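Long-range contacts in putative Type I topoisomerase (Deinococcus radiodurans, PDB 3M4A), which probably relaxes supercoiled DNA as a type IB topoisomerase, breaking one strand without ATP, allowing passage and rejoining the break: residues Y77-F83 and R227-F233; G243-A248 and Y289-F295. All coordinates share one frame; numbering follows the deposited sequence.

Interaction 1 of 2, residues Y77-F83 and R227-F233; sequences YRYHPDF and REVIGPF
The carbonyl oxygen of Arg227 meets Tyr79 through a water that donates to Arg227 O over 2.6 Å and is also hydrogen-bonded to Tyr79 OH. This water lies in the plane of the Tyr79 ring, at its edge, and over the centre of one face of the Tyr77 ring. At Glu228 a second water donates to the backbone O and reaches Tyr77 OH at 2.7 Å; the same hydroxyl lies 3.6 Å from Glu228 CA, while the carboxylate turns elsewhere, to a salt bridge with Arg121. Gly231 C comes within 3.6 Å of Tyr79 CE1, and a side chain here would run into the Tyr79 hydroxyl. The cis peptide that follows presents Pro232 to Tyr79 in a CH-pi contact, CB 3.7 Å from the ring centroid and 14° off its normal; chi1 of -61°, with Tyr79 CG beside its backbone N, lays the ring there. Pro232 CG touches Phe83 CB at 3.7 Å. Phe233 lies alongside Phe83, their rings inclined at 80° and CZ of Phe233 3.9 Å from CE2 of Phe83. The contact sets outermost strand 75-79 and the turn after it against the end of helix 219-230 and the turn that follows, with helix 91-113 flanking Phe83 and Phe233.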
ATOM      1  N   TYR A  77       5.985   0.470  19.327  1.00 31.52           N
ATOM      2  CA  TYR A  77       7.090   0.179  18.410  1.00 31.34           C
ATOM      3  C   TYR A  77       8.210   1.211  18.474  1.00 30.98           C
ATOM      4  O   TYR A  77       7.974   2.389  18.751  1.00 30.71           O
ATOM      5  CB  TYR A  77       6.578   0.121  16.964  1.00 31.38           C
ATOM      6  CG  TYR A  77       5.388  -0.785  16.766  1.00 31.20           C
ATOM      7  CD1 TYR A  77       5.557  -2.146  16.540  1.00 30.98           C
ATOM      8  CD2 TYR A  77       4.087  -0.279  16.814  1.00 31.81           C
ATOM      9  CE1 TYR A  77       4.462  -2.989  16.362  1.00 31.36           C
ATOM     10  CE2 TYR A  77       2.984  -1.109  16.634  1.00 31.40           C
ATOM     11  CZ  TYR A  77       3.179  -2.464  16.409  1.00 31.63           C
ATOM     12  OH  TYR A  77       2.092  -3.293  16.236  1.00 31.38           O
ATOM     13  N   ARG A  78       9.427   0.756  18.185  1.00 30.63           N
ATOM     14  CA  ARG A  78      10.552   1.651  17.915  1.00 30.58           C
ATOM     15  C   ARG A  78      11.167   1.311  16.558  1.00 29.86           C
ATOM     16  O   ARG A  78      11.384   0.148  16.236  1.00 29.34           O
ATOM     17  CB  ARG A  78      11.601   1.567  19.031  1.00 31.23           C
ATOM     18  CG  ARG A  78      11.128   2.114  20.381  1.00 32.13           C
ATOM     19  CD  ARG A  78      10.748   3.594  20.284  1.00 34.26           C
ATOM     20  NE  ARG A  78      10.460   4.206  21.582  1.00 34.38           N
ATOM     21  CZ  ARG A  78       9.329   4.052  22.274  1.00 36.11           C
ATOM     22  NH1 ARG A  78       8.338   3.284  21.825  1.00 36.98           N
ATOM     23  NH2 ARG A  78       9.189   4.672  23.438  1.00 37.02           N
ATOM     24  N   TYR A  79      11.455   2.345  15.778  1.00 29.48           N
ATOM     25  CA  TYR A  79      11.815   2.181  14.375  1.00 29.52           C
ATOM     26  C   TYR A  79      13.255   2.596  14.074  1.00 29.59           C
ATOM     27  O   TYR A  79      13.896   3.298  14.855  1.00 29.26           O
ATOM     28  CB  TYR A  79      10.883   3.029  13.517  1.00 28.81           C
ATOM     29  CG  TYR A  79       9.415   2.676  13.626  1.00 28.34           C
ATOM     30  CD1 TYR A  79       8.969   1.377  13.395  1.00 27.66           C
ATOM     31  CD2 TYR A  79       8.467   3.655  13.911  1.00 28.26           C
ATOM     32  CE1 TYR A  79       7.618   1.057  13.472  1.00 27.84           C
ATOM     33  CE2 TYR A  79       7.116   3.348  13.989  1.00 28.22           C
ATOM     34  CZ  TYR A  79       6.699   2.047  13.767  1.00 28.13           C
ATOM     35  OH  TYR A  79       5.355   1.753  13.846  1.00 28.49           O
ATOM     36  N   HIS A  80      13.746   2.155  12.921  1.00 29.67           N
ATOM     37  CA  HIS A  80      15.025   2.606  12.391  1.00 29.86           C
ATOM     38  C   HIS A  80      14.851   4.058  11.941  1.00 30.16           C
ATOM     39  O   HIS A  80      13.877   4.368  11.253  1.00 30.24           O
ATOM     40  CB  HIS A  80      15.418   1.725  11.205  1.00 29.71           C
ATOM     41  CG  HIS A  80      16.835   1.893  10.757  1.00 29.55           C
ATOM     42  ND1 HIS A  80      17.329   3.082  10.270  1.00 28.45           N
ATOM     43  CD2 HIS A  80      17.857   1.008  10.699  1.00 29.33           C
ATOM     44  CE1 HIS A  80      18.600   2.928   9.943  1.00 29.65           C
ATOM     45  NE2 HIS A  80      18.944   1.676  10.190  1.00 29.50           N
ATOM     46  N   PRO A  81      15.786   4.955  12.326  1.00 30.44           N
ATOM     47  CA  PRO A  81      15.614   6.388  12.034  1.00 30.44           C
ATOM     48  C   PRO A  81      15.580   6.760  10.545  1.00 30.52           C
ATOM     49  O   PRO A  81      14.952   7.758  10.177  1.00 30.57           O
ATOM     50  CB  PRO A  81      16.822   7.037  12.728  1.00 30.52           C
ATOM     51  CG  PRO A  81      17.825   5.940  12.861  1.00 30.40           C
ATOM     52  CD  PRO A  81      17.038   4.692  13.061  1.00 30.40           C
ATOM     53  N   ASP A  82      16.239   5.971   9.703  1.00 30.71           N
ATOM     54  CA  ASP A  82      16.233   6.206   8.253  1.00 30.94           C
ATOM     55  C   ASP A  82      14.842   6.057   7.624  1.00 31.02           C
ATOM     56  O   ASP A  82      14.616   6.529   6.505  1.00 30.94           O
ATOM     57  CB  ASP A  82      17.224   5.269   7.548  1.00 31.08           C
ATOM     58  CG  ASP A  82      18.671   5.714   7.705  1.00 31.70           C
ATOM     59  OD1 ASP A  82      18.906   6.838   8.206  1.00 32.35           O
ATOM     60  OD2 ASP A  82      19.574   4.937   7.316  1.00 33.33           O
ATOM     61  N   PHE A  83      13.924   5.406   8.337  1.00 31.12           N
ATOM     62  CA  PHE A  83      12.562   5.195   7.844  1.00 31.27           C
ATOM     63  C   PHE A  83      11.530   6.132   8.482  1.00 31.66           C
ATOM     64  O   PHE A  83      10.355   6.114   8.100  1.00 31.62           O
ATOM     65  CB  PHE A  83      12.173   3.724   8.023  1.00 30.76           C
ATOM     66  CG  PHE A  83      12.938   2.802   7.125  1.00 30.63           C
ATOM     67  CD1 PHE A  83      14.198   2.345   7.489  1.00 30.23           C
ATOM     68  CD2 PHE A  83      12.421   2.429   5.890  1.00 29.94           C
ATOM     69  CE1 PHE A  83      14.924   1.514   6.650  1.00 30.12           C
ATOM     70  CE2 PHE A  83      13.136   1.599   5.046  1.00 29.98           C
ATOM     71  CZ  PHE A  83      14.390   1.141   5.421  1.00 30.05           C
ATOM     72  N   ARG A 227      -0.279   0.959  11.049  1.00 12.12           N
ATOM     73  CA  ARG A 227       0.916   0.974  11.894  1.00 13.19           C
ATOM     74  C   ARG A 227       1.310  -0.436  12.325  1.00 12.71           C
ATOM     75  O   ARG A 227       2.485  -0.796  12.271  1.00 12.23           O
ATOM     76  CB  ARG A 227       0.725   1.875  13.118  1.00 13.43           C
ATOM     77  CG  ARG A 227       0.780   3.356  12.796  1.00 16.41           C
ATOM     78  CD  ARG A 227       1.101   4.214  14.026  1.00 17.84           C
ATOM     79  NE  ARG A 227       0.157   4.006  15.122  1.00 20.96           N
ATOM     80  CZ  ARG A 227      -1.086   4.494  15.172  1.00 22.41           C
ATOM     81  NH1 ARG A 227      -1.575   5.227  14.181  1.00 22.90           N
ATOM     82  NH2 ARG A 227      -1.852   4.242  16.230  1.00 23.33           N
ATOM     83  N   GLU A 228       0.322  -1.241  12.714  1.00 12.51           N
ATOM     84  CA  GLU A 228       0.567  -2.627  13.081  1.00 12.86           C
ATOM     85  C   GLU A 228       1.126  -3.449  11.928  1.00 12.64           C
ATOM     86  O   GLU A 228       2.122  -4.146  12.112  1.00 13.63           O
ATOM     87  CB  GLU A 228      -0.695  -3.316  13.604  1.00 12.59           C
ATOM     88  CG  GLU A 228      -0.448  -4.788  13.929  1.00 13.17           C
ATOM     89  CD  GLU A 228      -1.695  -5.563  14.269  1.00 13.83           C
ATOM     90  OE1 GLU A 228      -2.695  -4.934  14.643  1.00 16.26           O
ATOM     91  OE2 GLU A 228      -1.677  -6.812  14.148  1.00 16.80           O
ATOM     92  N   VAL A 229       0.497  -3.371  10.753  1.00 12.50           N
ATOM     93  CA  VAL A 229       0.812  -4.320   9.678  1.00 12.35           C
ATOM     94  C   VAL A 229       1.928  -3.870   8.737  1.00 12.47           C
ATOM     95  O   VAL A 229       2.526  -4.716   8.079  1.00 12.55           O
ATOM     96  CB  VAL A 229      -0.436  -4.741   8.860  1.00 12.66           C
ATOM     97  CG1 VAL A 229      -1.470  -5.429   9.778  1.00 12.54           C
ATOM     98  CG2 VAL A 229      -1.055  -3.556   8.137  1.00 11.75           C
ATOM     99  N   ILE A 230       2.203  -2.565   8.663  1.00 12.14           N
ATOM    100  CA  ILE A 230       3.308  -2.058   7.832  1.00 12.35           C
ATOM    101  C   ILE A 230       4.243  -1.005   8.460  1.00 11.92           C
ATOM    102  O   ILE A 230       5.242  -0.644   7.844  1.00 11.67           O
ATOM    103  CB  ILE A 230       2.810  -1.489   6.460  1.00 12.29           C
ATOM    104  CG1 ILE A 230       1.810  -0.343   6.648  1.00 12.72           C
ATOM    105  CG2 ILE A 230       2.235  -2.602   5.621  1.00 12.99           C
ATOM    106  CD1 ILE A 230       1.605   0.539   5.413  1.00 13.58           C
ATOM    107  N   GLY A 231       3.936  -0.502   9.653  1.00 11.62           N
ATOM    108  CA  GLY A 231       4.803   0.523  10.274  1.00 11.77           C
ATOM    109  C   GLY A 231       6.259   0.078  10.302  1.00 11.52           C
ATOM    110  O   GLY A 231       6.530  -1.081  10.556  1.00 12.01           O
ATOM    111  N   PRO A 232       7.215   0.990  10.038  1.00 11.92           N
ATOM    112  CA  PRO A 232       7.121   2.433   9.891  1.00 12.23           C
ATOM    113  C   PRO A 232       6.617   2.955   8.540  1.00 12.56           C
ATOM    114  O   PRO A 232       6.495   4.166   8.365  1.00 13.10           O
ATOM    115  CB  PRO A 232       8.571   2.882  10.108  1.00 12.50           C
ATOM    116  CG  PRO A 232       9.364   1.783   9.573  1.00 12.20           C
ATOM    117  CD  PRO A 232       8.606   0.524   9.863  1.00 12.33           C
ATOM    118  N   PHE A 233       6.325   2.070   7.597  1.00 12.40           N
ATOM    119  CA  PHE A 233       5.730   2.520   6.349  1.00 12.28           C
ATOM    120  C   PHE A 233       4.324   3.018   6.645  1.00 12.37           C
ATOM    121  O   PHE A 233       3.737   2.652   7.661  1.00 12.63           O
ATOM    122  CB  PHE A 233       5.736   1.409   5.306  1.00 12.41           C
ATOM    123  CG  PHE A 233       7.115   0.885   4.993  1.00 12.47           C
ATOM    124  CD1 PHE A 233       7.991   1.631   4.212  1.00 12.54           C
ATOM    125  CD2 PHE A 233       7.549  -0.336   5.497  1.00 11.48           C
ATOM    126  CE1 PHE A 233       9.267   1.161   3.915  1.00 11.42           C
ATOM    127  CE2 PHE A 233       8.834  -0.813   5.215  1.00 12.95           C
ATOM    128  CZ  PHE A 233       9.695  -0.066   4.419  1.00 12.77           C
TER
HETATM  129  O   HOH W   1       2.898  -5.209  14.467  1.00 28.16           O
HETATM  130  O   HOH W   2       4.703  -0.797  13.627  1.00 27.31           O

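Interaction 2 of 2, residues G243-A248 and Y289-F295; sequences GTLLAA and YICPVIF
One direct hydrogen bond joins the two segments: Cys291 N donates to Thr244 OG1 at 3.0 Å, nearly straight at 163°. With chi1 at -62° the threonine turns OG1 to the side of its own backbone N, where it also bonds to Thr240 O one helical turn back, and sends CG2 the other way, toward Ile294. Tyr289 O comes within 3.1 Å of Thr244 OG1, a close approach rather than a further bond, so the hydroxyl sits among backbone groups of 289-295 and the carbonyl of Thr240 in its own helix. Within 289-295, Cys291 is the N-cap of helix 292-299, its SG accepting a weak capping bond from Val293 N.

The remaining contacts are apolar. In one of the two conformers of Ile294, its CD1 lies 3.5 Å from Thr244 CG2. Ala247 CB meets the Ile290 side chain on its CG2 branch at 3.9 Å, and Phe295 CE1 approaches Ala247 CB obliquely, at 4.4 Å. The backbones come close here, CA of Thr244 lying 4.4 Å from CA of Ile290; the small Gly243 and Ala247 on this side of the helix are consistent with that. Leu95 of helix 91-113 touches Thr244 as well.

A valine in place of Thr244 would probably leave the buried Cys291 N-H without its acceptor and Thr240 O without its hydroxyl partner. One direct hydrogen bond thus lies in an otherwise apolar contact: it ties the backbone just ahead of helix 292-299 to helix 235-254, and apolar side chains from that turn and from the helix cover the rest.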
ATOM      1  N   GLY A 243       2.034   3.970  -7.715  1.00  4.47           N
ATOM      2  CA  GLY A 243       2.335   4.854  -8.841  1.00  5.09           C
ATOM      3  C   GLY A 243       3.525   4.409  -9.683  1.00  4.28           C
ATOM      4  O   GLY A 243       3.463   4.416 -10.904  1.00  4.82           O
ATOM      5  N   THR A 244       4.592   3.993  -9.005  1.00  4.36           N
ATOM      6  CA  THR A 244       5.800   3.486  -9.642  1.00  4.67           C
ATOM      7  C   THR A 244       5.498   2.174 -10.400  1.00  3.53           C
ATOM      8  O   THR A 244       5.921   2.007 -11.548  1.00  3.90           O
ATOM      9  CB  THR A 244       6.918   3.292  -8.619  1.00  4.96           C
ATOM     10  OG1 THR A 244       7.250   4.560  -8.034  1.00  4.97           O
ATOM     11  CG2 THR A 244       8.177   2.670  -9.251  1.00  4.27           C
ATOM     12  N   LEU A 245       4.721   1.287  -9.762  1.00  4.18           N
ATOM     13  CA  LEU A 245       4.321   0.015 -10.369  1.00  4.71           C
ATOM     14  C   LEU A 245       3.495   0.257 -11.637  1.00  4.48           C
ATOM     15  O   LEU A 245       3.778  -0.315 -12.689  1.00  4.76           O
ATOM     16  CB  LEU A 245       3.547  -0.833  -9.367  1.00  4.89           C
ATOM     17  CG  LEU A 245       3.020  -2.161  -9.902  1.00  4.98           C
ATOM     18  CD1 LEU A 245       4.166  -3.104 -10.260  1.00  6.46           C
ATOM     19  CD2 LEU A 245       2.047  -2.815  -8.922  1.00  6.77           C
ATOM     20  N   LEU A 246       2.475   1.115 -11.527  1.00  4.80           N
ATOM     21  CA  LEU A 246       1.614   1.431 -12.677  1.00  4.85           C
ATOM     22  C   LEU A 246       2.427   2.022 -13.833  1.00  4.84           C
ATOM     23  O   LEU A 246       2.253   1.630 -14.980  1.00  4.37           O
ATOM     24  CB  LEU A 246       0.453   2.360 -12.272  1.00  4.79           C
ATOM     25  CG  LEU A 246      -0.673   2.524 -13.287  1.00  6.53           C
ATOM     26  CD1 LEU A 246      -1.429   1.235 -13.463  1.00  7.46           C
ATOM     27  CD2 LEU A 246      -1.621   3.626 -12.850  1.00  7.84           C
ATOM     28  N   ALA A 247       3.337   2.938 -13.513  1.00  4.50           N
ATOM     29  CA  ALA A 247       4.252   3.491 -14.506  1.00  5.10           C
ATOM     30  C   ALA A 247       5.100   2.398 -15.161  1.00  4.74           C
ATOM     31  O   ALA A 247       5.227   2.341 -16.390  1.00  4.88           O
ATOM     32  CB  ALA A 247       5.132   4.564 -13.881  1.00  5.38           C
ATOM     33  N   ALA A 248       5.658   1.512 -14.349  1.00  4.51           N
ATOM     34  CA  ALA A 248       6.518   0.456 -14.880  1.00  5.09           C
ATOM     35  C   ALA A 248       5.740  -0.509 -15.791  1.00  5.04           C
ATOM     36  O   ALA A 248       6.226  -0.926 -16.847  1.00  5.24           O
ATOM     37  CB  ALA A 248       7.187  -0.297 -13.729  1.00  3.98           C
ATOM     38  N   TYR A 289       5.994  10.804  -6.821  1.00 14.37           N
ATOM     39  CA  TYR A 289       5.371   9.488  -6.786  1.00 13.92           C
ATOM     40  C   TYR A 289       6.129   8.420  -7.584  1.00 13.23           C
ATOM     41  O   TYR A 289       6.438   7.366  -7.030  1.00 13.86           O
ATOM     42  CB  TYR A 289       3.878   9.584  -7.149  1.00 14.09           C
ATOM     43  CG  TYR A 289       3.071  10.242  -6.046  1.00 14.10           C
ATOM     44  CD1 TYR A 289       2.849  11.621  -6.033  1.00 15.08           C
ATOM     45  CD2 TYR A 289       2.577   9.493  -4.986  1.00 13.82           C
ATOM     46  CE1 TYR A 289       2.135  12.228  -5.005  1.00 14.73           C
ATOM     47  CE2 TYR A 289       1.856  10.090  -3.954  1.00 14.36           C
ATOM     48  CZ  TYR A 289       1.640  11.453  -3.968  1.00 15.76           C
ATOM     49  OH  TYR A 289       0.915  12.028  -2.935  1.00 17.42           O
ATOM     50  N   ILE A 290       6.469   8.691  -8.842  1.00 11.64           N
ATOM     51  CA  ILE A 290       7.134   7.683  -9.676  1.00 11.24           C
ATOM     52  C   ILE A 290       8.638   7.709  -9.412  1.00 10.92           C
ATOM     53  O   ILE A 290       9.293   8.748  -9.598  1.00 10.77           O
ATOM     54  CB  ILE A 290       6.903   7.922 -11.188  1.00 10.79           C
ATOM     55  CG1 ILE A 290       5.410   7.941 -11.545  1.00 10.39           C
ATOM     56  CG2 ILE A 290       7.604   6.851 -12.014  1.00 10.70           C
ATOM     57  CD1 ILE A 290       5.116   8.408 -12.950  1.00 10.72           C
ATOM     58  N   CYS A 291       9.193   6.577  -8.991  1.00 10.47           N
ATOM     59  CA  CYS A 291      10.643   6.483  -8.785  1.00 10.49           C
ATOM     60  C   CYS A 291      11.368   6.648 -10.132  1.00  9.77           C
ATOM     61  O   CYS A 291      11.090   5.935 -11.077  1.00  9.39           O
ATOM     62  CB  CYS A 291      11.002   5.155  -8.116  1.00 10.59           C
ATOM     63  SG  CYS A 291      12.771   4.939  -7.898  1.00 12.92           S
ATOM     64  N   PRO A 292      12.334   7.588 -10.218  1.00  9.64           N
ATOM     65  CA  PRO A 292      12.977   7.853 -11.505  1.00  9.54           C
ATOM     66  C   PRO A 292      13.788   6.690 -12.059  1.00  8.72           C
ATOM     67  O   PRO A 292      14.066   6.622 -13.257  1.00  9.03           O
ATOM     68  CB  PRO A 292      13.901   9.046 -11.199  1.00  9.83           C
ATOM     69  CG  PRO A 292      14.143   8.992  -9.764  1.00 10.68           C
ATOM     70  CD  PRO A 292      12.887   8.417  -9.137  1.00 10.18           C
ATOM     71  N   VAL A 293      14.158   5.753 -11.197  1.00  8.86           N
ATOM     72  CA  VAL A 293      14.870   4.574 -11.655  1.00  8.62           C
ATOM     73  C   VAL A 293      14.124   3.849 -12.778  1.00  8.35           C
ATOM     74  O   VAL A 293      14.734   3.390 -13.734  1.00  7.95           O
ATOM     75  CB  VAL A 293      15.187   3.626 -10.476  1.00  8.79           C
ATOM     76  CG1 VAL A 293      15.740   2.280 -10.982  1.00  9.36           C
ATOM     77  CG2 VAL A 293      16.180   4.307  -9.520  1.00  9.01           C
ATOM     78  N   ILE A 294      12.796   3.774 -12.693  1.00  8.19           N
ATOM     79  CA  ILE A 294      11.981   3.104 -13.708  0.50  8.03           C
ATOM     80  C   ILE A 294      12.134   3.765 -15.086  1.00  7.64           C
ATOM     81  O   ILE A 294      12.199   3.093 -16.131  1.00  7.47           O
ATOM     82  CB  ILE A 294      10.483   3.068 -13.241  0.50  7.94           C
ATOM     83  CG1 ILE A 294      10.262   1.891 -12.283  0.50  7.36           C
ATOM     84  CG2 ILE A 294       9.514   2.976 -14.408  0.50  7.35           C
ATOM     85  CD1 ILE A 294      11.120   1.931 -11.032  0.50  5.32           C
ATOM     86  N   PHE A 295      12.187   5.105 -15.071  1.00  8.56           N
ATOM     87  CA  PHE A 295      12.372   5.916 -16.283  1.00  8.69           C
ATOM     88  C   PHE A 295      13.799   5.767 -16.831  1.00  8.69           C
ATOM     89  O   PHE A 295      13.975   5.617 -18.035  1.00  8.39           O
ATOM     90  CB  PHE A 295      12.064   7.389 -15.993  1.00  9.94           C
ATOM     91  CG  PHE A 295      10.590   7.701 -15.871  1.00  9.91           C
ATOM     92  CD1 PHE A 295       9.627   6.692 -15.836  1.00 11.17           C
ATOM     93  CD2 PHE A 295      10.166   9.013 -15.790  1.00 11.67           C
ATOM     94  CE1 PHE A 295       8.281   7.001 -15.734  1.00 11.70           C
ATOM     95  CE2 PHE A 295       8.803   9.324 -15.684  1.00 12.20           C
ATOM     96  CZ  PHE A 295       7.874   8.304 -15.652  1.00 12.65           C
TER

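From the N terminus, the chain first meets interaction 1 at strand 75-79, then runs through 143 intervening residues, with helices 91-113 and 120-134 and sheet 160-183 among them, before helix 219-230 closes this large loop. Interaction 2 opens soon afterwards, on the next helix, 235-254, and closes a smaller, largely helical loop of 40 residues at 289-295. The two loops are therefore in series, neither nested nor crossed. The contacts do not touch, their nearest atoms being about 13 Å apart, but helix 91-113 borders both. Interaction 1 ties the sheet of strands 54-56, 64-69 and 75-79 to helix 219-230 and the turn after it; interaction 2 joins helix 235-254 to the start of helix 292-299.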